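Local coordinates for MsStt7d protein (Micromonas, PDB 4IX3) that probably catalyses ATP-dependent phosphorylation of proteins through this catalytic domain, which resembles that of the state transition kinase Stt7, at residues H72-A77 with E161-V165; T127-A131 with A139-V144; Y222-S228 with H243-F248; Y283-R289 with W312-Q316. Where two conformers were deposited one is given. Residues are numbered along the deposited sequence.

Contact 1. Residues H72-A77 with E161-V165; sequences HVHANA and ECGVV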
# COMPACT_ATOMS: atom_id res chain seq x y z
N HIS B 72 -22.60 0.75 -7.27
CA HIS B 72 -23.01 1.60 -8.40
C HIS B 72 -22.77 0.92 -9.74
O HIS B 72 -23.63 0.99 -10.63
CB HIS B 72 -22.27 2.95 -8.33
CG HIS B 72 -22.76 3.96 -9.31
ND1 HIS B 72 -23.94 4.62 -9.16
CD2 HIS B 72 -22.17 4.43 -10.48
CE1 HIS B 72 -24.09 5.46 -10.20
NE2 HIS B 72 -22.99 5.36 -10.99
N VAL B 73 -21.58 0.35 -9.90
CA VAL B 73 -21.22 -0.34 -11.16
C VAL B 73 -22.07 -1.58 -11.39
O VAL B 73 -22.47 -1.87 -12.53
CB VAL B 73 -19.72 -0.67 -11.19
CG1 VAL B 73 -19.36 -1.60 -12.35
CG2 VAL B 73 -18.94 0.63 -11.30
N HIS B 74 -22.38 -2.31 -10.32
CA HIS B 74 -23.22 -3.48 -10.45
C HIS B 74 -24.62 -3.07 -10.93
O HIS B 74 -25.22 -3.76 -11.77
CB HIS B 74 -23.34 -4.17 -9.10
CG HIS B 74 -24.22 -5.38 -9.16
ND1 HIS B 74 -23.75 -6.61 -9.46
CD2 HIS B 74 -25.59 -5.51 -9.00
CE1 HIS B 74 -24.76 -7.49 -9.43
NE2 HIS B 74 -25.89 -6.82 -9.14
N ALA B 75 -25.14 -1.93 -10.47
CA ALA B 75 -26.45 -1.46 -10.88
C ALA B 75 -26.46 -0.89 -12.28
O ALA B 75 -27.51 -1.01 -12.93
CB ALA B 75 -26.96 -0.43 -9.88
N ASN B 76 -25.36 -0.26 -12.71
CA ASN B 76 -25.36 0.62 -13.89
C ASN B 76 -24.47 0.23 -15.06
O ASN B 76 -24.66 0.74 -16.18
CB ASN B 76 -25.06 2.06 -13.49
CG ASN B 76 -26.15 2.64 -12.63
OD1 ASN B 76 -26.01 2.82 -11.39
ND2 ASN B 76 -27.27 2.88 -13.26
N ALA B 77 -23.49 -0.65 -14.81
CA ALA B 77 -22.54 -1.05 -15.84
C ALA B 77 -22.12 -2.51 -15.67
O ALA B 77 -20.94 -2.81 -15.47
CB ALA B 77 -21.33 -0.14 -15.83
N GLU B 161 -20.14 6.99 -18.60
CA GLU B 161 -21.54 7.36 -18.80
C GLU B 161 -22.32 7.37 -17.47
O GLU B 161 -23.26 8.13 -17.30
CB GLU B 161 -22.18 6.39 -19.83
CG GLU B 161 -23.58 6.70 -20.35
CD GLU B 161 -24.09 5.58 -21.27
OE1 GLU B 161 -23.29 4.76 -21.82
OE2 GLU B 161 -25.32 5.47 -21.42
N CYS B 162 -21.93 6.52 -16.54
CA CYS B 162 -22.58 6.53 -15.24
C CYS B 162 -21.75 7.21 -14.18
O CYS B 162 -22.03 7.07 -12.97
CB CYS B 162 -23.05 5.14 -14.83
SG CYS B 162 -21.73 4.02 -14.33
N GLY B 163 -20.79 8.02 -14.61
CA GLY B 163 -20.05 8.91 -13.72
C GLY B 163 -18.81 8.33 -13.06
O GLY B 163 -18.21 8.99 -12.24
N VAL B 164 -18.42 7.11 -13.39
CA VAL B 164 -17.28 6.47 -12.76
C VAL B 164 -16.02 6.63 -13.58
O VAL B 164 -16.04 6.32 -14.79
CB VAL B 164 -17.59 4.98 -12.52
CG1 VAL B 164 -16.38 4.25 -11.93
CG2 VAL B 164 -18.82 4.86 -11.59
N VAL B 165 -14.96 7.09 -12.95
CA VAL B 165 -13.62 7.07 -13.53
C VAL B 165 -12.80 6.02 -12.80
O VAL B 165 -12.76 6.06 -11.55
CB VAL B 165 -12.95 8.46 -13.50
CG1 VAL B 165 -11.51 8.43 -14.02
CG2 VAL B 165 -13.81 9.43 -14.28

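Contact 2. Residues T127-A131 with A139-V144; sequences TAPLA and ATELGV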
# COMPACT_ATOMS: atom_id res chain seq x y z
N THR B 127 1.89 -13.13 -27.13
CA THR B 127 0.65 -12.85 -27.87
C THR B 127 -0.19 -14.11 -28.09
O THR B 127 -1.42 -14.02 -28.02
CB THR B 127 0.98 -12.19 -29.20
OG1 THR B 127 1.55 -10.91 -28.88
CG2 THR B 127 -0.26 -12.05 -30.09
N ALA B 128 0.43 -15.26 -28.30
CA ALA B 128 -0.33 -16.51 -28.46
C ALA B 128 -1.20 -16.93 -27.27
O ALA B 128 -2.41 -17.08 -27.44
CB ALA B 128 0.52 -17.66 -28.97
N PRO B 129 -0.62 -17.03 -26.06
CA PRO B 129 -1.48 -17.41 -24.92
C PRO B 129 -2.48 -16.29 -24.60
O PRO B 129 -3.62 -16.59 -24.22
CB PRO B 129 -0.49 -17.62 -23.77
CG PRO B 129 0.78 -16.99 -24.21
CD PRO B 129 0.81 -17.14 -25.72
N LEU B 130 -2.16 -15.02 -24.87
CA LEU B 130 -3.10 -13.93 -24.66
C LEU B 130 -4.30 -14.09 -25.62
O LEU B 130 -5.46 -14.06 -25.18
CB LEU B 130 -2.39 -12.58 -24.83
CG LEU B 130 -3.31 -11.35 -24.83
CD1 LEU B 130 -4.04 -11.23 -23.50
CD2 LEU B 130 -2.50 -10.09 -25.21
N ALA B 131 -4.03 -14.29 -26.90
CA ALA B 131 -5.07 -14.49 -27.90
C ALA B 131 -5.94 -15.69 -27.57
O ALA B 131 -7.15 -15.60 -27.70
CB ALA B 131 -4.45 -14.68 -29.26
N ALA B 139 -4.59 -14.04 -34.04
CA ALA B 139 -3.58 -14.19 -33.00
C ALA B 139 -2.28 -13.48 -33.35
O ALA B 139 -1.22 -14.09 -33.47
CB ALA B 139 -3.32 -15.66 -32.72
N THR B 140 -2.40 -12.17 -33.52
CA THR B 140 -1.28 -11.27 -33.83
C THR B 140 -1.36 -10.07 -32.89
O THR B 140 -2.40 -9.83 -32.27
CB THR B 140 -1.29 -10.76 -35.29
OG1 THR B 140 -2.50 -10.00 -35.54
CG2 THR B 140 -1.22 -11.91 -36.28
N GLU B 141 -0.29 -9.28 -32.81
CA GLU B 141 -0.37 -8.08 -31.98
C GLU B 141 -1.55 -7.22 -32.44
O GLU B 141 -2.34 -6.73 -31.60
CB GLU B 141 0.91 -7.26 -31.98
CG GLU B 141 2.01 -7.86 -31.11
CD GLU B 141 2.68 -9.08 -31.71
OE1 GLU B 141 3.11 -9.04 -32.89
OE2 GLU B 141 2.69 -10.13 -31.05
N LEU B 142 -1.71 -7.03 -33.76
CA LEU B 142 -2.81 -6.21 -34.24
C LEU B 142 -4.16 -6.79 -33.83
O LEU B 142 -5.05 -6.07 -33.36
CB LEU B 142 -2.75 -6.07 -35.77
CG LEU B 142 -3.85 -5.23 -36.44
CD1 LEU B 142 -3.91 -3.83 -35.85
CD2 LEU B 142 -3.54 -5.11 -37.94
N GLY B 143 -4.33 -8.09 -34.01
CA GLY B 143 -5.57 -8.77 -33.70
C GLY B 143 -5.96 -8.65 -32.23
O GLY B 143 -7.10 -8.26 -31.92
N VAL B 144 -5.00 -8.90 -31.33
CA VAL B 144 -5.30 -8.84 -29.90
C VAL B 144 -5.52 -7.38 -29.50
O VAL B 144 -6.38 -7.09 -28.65
CB VAL B 144 -4.28 -9.54 -28.99
CG1 VAL B 144 -4.23 -11.02 -29.29
CG2 VAL B 144 -2.92 -8.85 -28.97

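Contact 3. Residues Y222-S228 with H243-F248; sequences YLLPPGS and HKPDRF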
# COMPACT_ATOMS: atom_id res chain seq x y z
N TYR B 222 -3.76 13.58 -11.09
CA TYR B 222 -5.04 13.96 -10.50
C TYR B 222 -6.23 13.65 -11.42
O TYR B 222 -6.05 13.47 -12.63
CB TYR B 222 -5.04 15.48 -10.24
CG TYR B 222 -4.76 16.33 -11.49
CD1 TYR B 222 -5.77 16.59 -12.44
CD2 TYR B 222 -3.48 16.83 -11.74
CE1 TYR B 222 -5.50 17.31 -13.60
CE2 TYR B 222 -3.21 17.57 -12.89
CZ TYR B 222 -4.22 17.80 -13.80
OH TYR B 222 -3.88 18.56 -14.90
N LEU B 223 -7.45 13.69 -10.87
CA LEU B 223 -8.68 13.76 -11.66
C LEU B 223 -9.13 15.20 -11.83
O LEU B 223 -9.44 15.62 -12.95
CB LEU B 223 -9.81 12.90 -11.06
CG LEU B 223 -9.54 11.40 -11.04
CD1 LEU B 223 -10.76 10.65 -10.54
CD2 LEU B 223 -9.16 10.88 -12.43
N LEU B 224 -9.08 15.99 -10.77
CA LEU B 224 -9.39 17.42 -10.86
C LEU B 224 -8.10 18.13 -10.50
O LEU B 224 -7.41 17.68 -9.57
CB LEU B 224 -10.42 17.82 -9.80
CG LEU B 224 -11.82 17.29 -10.04
CD1 LEU B 224 -12.75 17.57 -8.86
CD2 LEU B 224 -12.39 17.78 -11.36
N PRO B 225 -7.69 19.15 -11.29
CA PRO B 225 -6.47 19.88 -10.97
C PRO B 225 -6.65 20.70 -9.69
O PRO B 225 -7.76 21.16 -9.38
CB PRO B 225 -6.32 20.78 -12.20
CG PRO B 225 -7.73 21.13 -12.56
CD PRO B 225 -8.49 19.84 -12.32
N PRO B 226 -5.57 20.83 -8.91
CA PRO B 226 -5.50 21.72 -7.75
C PRO B 226 -6.26 23.04 -7.84
O PRO B 226 -6.95 23.41 -6.88
CB PRO B 226 -4.00 21.97 -7.62
CG PRO B 226 -3.47 20.60 -7.91
CD PRO B 226 -4.37 19.97 -8.94
N GLY B 227 -6.15 23.72 -8.98
CA GLY B 227 -6.89 24.95 -9.25
C GLY B 227 -8.40 24.86 -9.12
O GLY B 227 -9.07 25.90 -9.02
N SER B 228 -8.93 23.64 -9.08
CA SER B 228 -10.36 23.37 -9.26
C SER B 228 -11.13 23.58 -7.95
O SER B 228 -10.61 23.28 -6.88
CB SER B 228 -10.56 21.94 -9.78
OG SER B 228 -11.91 21.49 -9.78
N HIS B 243 -12.75 19.90 -16.67
CA HIS B 243 -11.50 19.26 -16.31
C HIS B 243 -11.39 17.85 -16.83
O HIS B 243 -10.29 17.27 -16.79
CB HIS B 243 -11.32 19.28 -14.78
CG HIS B 243 -11.36 20.66 -14.19
ND1 HIS B 243 -10.52 21.66 -14.56
CD2 HIS B 243 -12.19 21.20 -13.20
CE1 HIS B 243 -10.80 22.78 -13.84
NE2 HIS B 243 -11.82 22.50 -13.02
N LYS B 244 -12.49 17.28 -17.34
CA LYS B 244 -12.40 16.03 -18.09
C LYS B 244 -11.64 14.90 -17.37
O LYS B 244 -10.66 14.33 -17.89
CB LYS B 244 -11.77 16.24 -19.49
CG LYS B 244 -12.47 17.31 -20.30
CD LYS B 244 -11.91 17.33 -21.71
CE LYS B 244 -12.80 18.02 -22.71
NZ LYS B 244 -13.52 19.25 -22.30
N PRO B 245 -12.08 14.58 -16.14
CA PRO B 245 -11.37 13.56 -15.37
C PRO B 245 -11.37 12.19 -16.04
O PRO B 245 -10.45 11.39 -15.83
CB PRO B 245 -12.15 13.51 -14.05
CG PRO B 245 -13.53 14.00 -14.42
CD PRO B 245 -13.29 15.07 -15.47
N ASP B 246 -12.36 11.93 -16.91
CA ASP B 246 -12.39 10.68 -17.67
C ASP B 246 -11.17 10.51 -18.58
O ASP B 246 -10.83 9.40 -18.94
CB ASP B 246 -13.69 10.57 -18.48
CG ASP B 246 -13.87 11.75 -19.41
OD1 ASP B 246 -14.05 11.50 -20.62
OD2 ASP B 246 -13.87 12.90 -18.93
N ARG B 247 -10.61 11.64 -19.01
CA ARG B 247 -9.40 11.62 -19.87
C ARG B 247 -8.19 11.07 -19.12
O ARG B 247 -7.23 10.62 -19.75
CB ARG B 247 -9.10 12.98 -20.48
CG ARG B 247 -9.73 13.17 -21.85
CD ARG B 247 -11.23 12.93 -21.93
NE ARG B 247 -11.75 13.52 -23.16
CZ ARG B 247 -13.00 13.94 -23.33
NH1 ARG B 247 -13.93 13.66 -22.42
NH2 ARG B 247 -13.33 14.62 -24.42
N PHE B 248 -8.26 10.95 -17.77
CA PHE B 248 -7.23 10.17 -17.07
C PHE B 248 -7.24 8.71 -17.53
O PHE B 248 -6.20 8.09 -17.81
CB PHE B 248 -7.47 10.26 -15.55
CG PHE B 248 -6.40 9.58 -14.74
CD1 PHE B 248 -5.43 10.32 -14.06
CD2 PHE B 248 -6.42 8.21 -14.52
CE1 PHE B 248 -4.41 9.69 -13.33
CE2 PHE B 248 -5.46 7.56 -13.76
CZ PHE B 248 -4.43 8.32 -13.16

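Contact 4. Residues Y283-R289 with W312-Q316; sequences YDVNAFR and WDLCQ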
# COMPACT_ATOMS: atom_id res chain seq x y z
N TYR B 283 4.99 14.92 -26.99
CA TYR B 283 3.79 14.08 -27.04
C TYR B 283 3.15 14.02 -28.43
O TYR B 283 1.92 14.12 -28.58
CB TYR B 283 2.73 14.59 -26.05
CG TYR B 283 3.26 14.75 -24.65
CD1 TYR B 283 3.28 13.68 -23.75
CD2 TYR B 283 3.72 16.00 -24.22
CE1 TYR B 283 3.75 13.89 -22.44
CE2 TYR B 283 4.18 16.21 -22.94
CZ TYR B 283 4.21 15.15 -22.05
OH TYR B 283 4.68 15.39 -20.79
N ASP B 284 4.01 13.82 -29.42
CA ASP B 284 3.65 13.92 -30.82
C ASP B 284 4.12 12.59 -31.41
O ASP B 284 5.33 12.31 -31.54
CB ASP B 284 4.37 15.12 -31.45
CG ASP B 284 4.10 15.29 -32.94
OD1 ASP B 284 3.81 14.31 -33.65
OD2 ASP B 284 4.28 16.42 -33.44
N VAL B 285 3.15 11.74 -31.70
CA VAL B 285 3.42 10.42 -32.21
C VAL B 285 4.20 10.44 -33.55
O VAL B 285 5.09 9.63 -33.77
CB VAL B 285 2.06 9.68 -32.26
CG1 VAL B 285 2.00 8.59 -33.31
CG2 VAL B 285 1.60 9.19 -30.90
N ASN B 286 3.88 11.37 -34.45
CA ASN B 286 4.59 11.47 -35.73
C ASN B 286 6.02 11.94 -35.57
O ASN B 286 6.92 11.43 -36.23
CB ASN B 286 3.81 12.33 -36.70
CG ASN B 286 2.54 11.62 -37.17
OD1 ASN B 286 2.41 10.40 -37.07
ND2 ASN B 286 1.60 12.39 -37.68
N ALA B 287 6.23 12.76 -34.54
CA ALA B 287 7.59 13.16 -34.19
C ALA B 287 8.37 12.00 -33.57
O ALA B 287 9.55 11.80 -33.88
CB ALA B 287 7.58 14.38 -33.30
N PHE B 288 7.68 11.17 -32.80
CA PHE B 288 8.33 9.96 -32.32
C PHE B 288 8.77 9.06 -33.47
O PHE B 288 9.92 8.59 -33.50
CB PHE B 288 7.44 9.18 -31.35
CG PHE B 288 8.03 7.85 -30.98
CD1 PHE B 288 8.88 7.74 -29.87
CD2 PHE B 288 7.78 6.71 -31.74
CE1 PHE B 288 9.47 6.53 -29.56
CE2 PHE B 288 8.40 5.51 -31.43
CZ PHE B 288 9.26 5.43 -30.35
N ARG B 289 7.84 8.82 -34.41
CA ARG B 289 8.12 7.97 -35.57
C ARG B 289 9.28 8.52 -36.40
O ARG B 289 10.18 7.76 -36.76
CB ARG B 289 6.86 7.76 -36.42
CG ARG B 289 5.75 7.08 -35.63
CD ARG B 289 4.43 7.44 -36.27
NE ARG B 289 4.22 6.65 -37.48
CZ ARG B 289 3.15 6.76 -38.26
NH1 ARG B 289 2.21 7.68 -38.02
NH2 ARG B 289 3.00 5.91 -39.26
N TRP B 312 -1.15 4.07 -34.64
CA TRP B 312 -0.46 5.27 -34.18
C TRP B 312 -1.44 6.40 -33.97
O TRP B 312 -1.30 7.18 -33.00
CB TRP B 312 0.60 5.74 -35.17
CG TRP B 312 1.82 4.88 -35.19
CD1 TRP B 312 2.32 4.14 -36.25
CD2 TRP B 312 2.82 4.78 -34.13
NE1 TRP B 312 3.54 3.62 -35.93
CE2 TRP B 312 3.88 3.91 -34.64
CE3 TRP B 312 2.91 5.27 -32.83
CZ2 TRP B 312 4.99 3.58 -33.88
CZ3 TRP B 312 4.05 4.95 -32.08
CH2 TRP B 312 5.06 4.12 -32.59
N ASP B 313 -2.36 6.62 -34.91
CA ASP B 313 -3.26 7.73 -34.79
C ASP B 313 -4.14 7.56 -33.55
O ASP B 313 -4.41 8.54 -32.86
CB ASP B 313 -4.16 7.89 -36.03
CG ASP B 313 -4.90 9.22 -36.00
OD1 ASP B 313 -6.12 9.23 -35.71
OD2 ASP B 313 -4.26 10.30 -36.18
N LEU B 314 -4.63 6.35 -33.28
CA LEU B 314 -5.51 6.15 -32.12
C LEU B 314 -4.74 6.36 -30.82
O LEU B 314 -5.23 6.97 -29.87
CB LEU B 314 -6.14 4.75 -32.15
CG LEU B 314 -7.01 4.40 -30.94
CD1 LEU B 314 -8.10 5.44 -30.65
CD2 LEU B 314 -7.58 2.98 -31.08
N CYS B 315 -3.52 5.85 -30.77
CA CYS B 315 -2.63 6.16 -29.64
C CYS B 315 -2.49 7.67 -29.47
O CYS B 315 -2.59 8.17 -28.36
CB CYS B 315 -1.24 5.53 -29.79
SG CYS B 315 -1.20 3.76 -29.49
N GLN B 316 -2.24 8.42 -30.55
CA GLN B 316 -2.12 9.87 -30.45
C GLN B 316 -3.40 10.48 -29.86
O GLN B 316 -3.35 11.37 -28.99
CB GLN B 316 -1.85 10.52 -31.82
CG GLN B 316 -1.82 12.05 -31.75
CD GLN B 316 -0.62 12.53 -30.95
OE1 GLN B 316 -0.67 12.68 -29.72
NE2 GLN B 316 0.48 12.74 -31.64

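Contact 1. Residues H72-A77 with E161-V165
The imidazole of His-72 makes the main polar link here. With chi1 at -172° (t) it swings off helix 59-76, and NE2 donates to the carbonyl O of Cys-162, 2.8 Å away with an N-H...O angle of 160°. The ring edge meets a methyl group, His-72 CD2 lying 3.6 Å from Val-164 CG2. In the given conformer Cys-162 has chi1 at 73° (p), so its SG passes obliquely by the imidazole (4.6 Å from the His-72 centroid, 63° off the normal) and reaches Ala-77 CB at 4.4 Å. Val-73 CG2 to Val-164 CG2, at 4.2 Å, closes the apolar side; Val-73 also touches Leu-189, next to the magnesium ligand Asp-188. Gly-163, with phi of 88°, ends helix 141-161 in a Schellman motif. In kinase terms, the end of αC meets the turn after αE. Because NE2 is the donor, it must carry a proton, and a directional bond beside the Val-164 methyl and Cys-162 sulfur ties the αC end to the C-lobe.

Contact 2. Residues T127-A131 with A139-V144
Polar contacts gather at the N-terminal ends of both helices. Thr-127 OG1 donates to Glu-141 OE2 at 2.6 Å, a short bond made possible because the Glu-141 side chain folds back (chi1 -77°, chi2 74°) although its CA-to-CB bond points sideways. The same hydroxyl is bonded to Arg-266 NH2. At the start of helix 141-161, Thr-140 is the N-cap: its OG1 accepts from Gly-143 N at 3.1 Å (160°) and is also hydrogen-bonded to Asp-138 OD1.

Apolar packing follows, mostly one turn on. Val-144 lies between two residues of the shorter helix, with CG1 3.7 Å from Ala-131 CB and CG2 4.0 Å from Leu-130 CD2. The two alanines meet at 3.8 Å, Ala-131 CB to Ala-139 CB, where the backbones are closest (CA atoms 5.3 Å apart). Thr-127 contributes its methyl, CG2 lying 3.6 Å from Thr-140 C.

The contact joins helix 127-133, in the αD region, to the start of αE, the connection looping back so that both helices start from the same side. Leu-130 continues onto Leu-122 and Met-123 of helix 119-125, while Glu-141 and Leu-142 rest on Ala-303 of helix 302-318.

Contact 3. Residues Y222-S228 with H243-F248
His-243 lays one face of its imidazole against the ring of Pro-225: Pro-225 CD sits 3.7 Å from the His-243 centroid, 23° off the ring normal, a CH-pi contact. Pro-225 also opens a type I turn closed by the bond from Ser-228 N to Pro-225 O (2.8 Å), and the turn brings Ser-228 OG within 3.4 Å of His-243 NE2. Leu-224 CD2 packs on His-243 CB at 3.9 Å.

Earlier in the segment, Leu-223 serves two partners. Its CB meets Pro-245 CB at 3.8 Å, where the backbones come closest (CA atoms 4.6 Å apart), and its CD2 reaches Phe-248 CB at 3.6 Å. The carbonyl O of Tyr-222 lies 3.5 Å from Phe-248 CD1. Direct contacts are thus mainly apolar; the polar tie comes from outside, since Arg-323 donates to the carbonyls of Tyr-222, Leu-223 and His-243.

By topology this probably corresponds to the end of the activation segment packing onto the start of αF, helix 246-261. Leu-224 and Ser-228 rest on Leu-239 of helix 236-243, Pro-245 touches Trp-240, and the Phe-248 side chain comes to about 7 Å from that of the magnesium ligand Asp-168, the HRD aspartate of the catalytic loop.

Contact 4. Residues Y283-R289 with W312-Q316
Tyr-283, with positive phi (51°), turns the chain into helix 285-291, and the Gln-316 side chain packs under the backbone of this turn. Asp-284 is the N-cap: its OD1 accepts from Ala-287 N at 3.0 Å (155°). Val-285 points toward the second helix, CG1 lying 3.5 Å from Trp-312 CE3, and its CA is 5.8 Å from that of Gln-316. Asn-286 OD1 receives Arg-289 NH1 at 2.9 Å, which helps set the arginine's direction. Phe-288 meets the indole obliquely (CE2 to Trp-312 CH2 3.8 Å, planes at 39°). Last, the Arg-289 guanidinium stacks flat on Trp-312 in cation-pi fashion, centres 3.9 Å apart and planes at 18°, and Arg-289 CD makes a CH-pi contact 3.7 Å from the centroid of the Trp-312 five-membered ring. Trp-312 NE1 hydrogen-bonds to Asp-305 OD1. The segment axes pass 10.5 Å apart, their N-to-C directions at 131°. Helix 268-280 completes the packing through Phe-274 and Tyr-278, while Cys-315 turns onto Met-257 and Leu-258 of helix 246-261, the αF core of the C-lobe.

How the contacts relate
All four contacts belong to one kinase domain. Along the chain, contact 2 is nested inside the loop closed by contact 1; contacts 3 and 4 follow in series. Helix 141-161 runs from contact 2 to contact 1; the centres of contacts 1 and 2 lie 29 Å apart. Contact 1, which reaches the N-lobe helix 59-76, touches contact 3: Val-165 CG1 is 3.7 Å from Leu-223 CD2 and 3.6 Å from Pro-245 O. Contacts 2 and 3 lie on opposite sides of the chain's centre, 34 Å apart between centres. Contact 4 shares helix 302-318 with the surroundings of contact 2, their nearest atoms about 8 Å apart. Together they trace the helical C-lobe and its junction with αC.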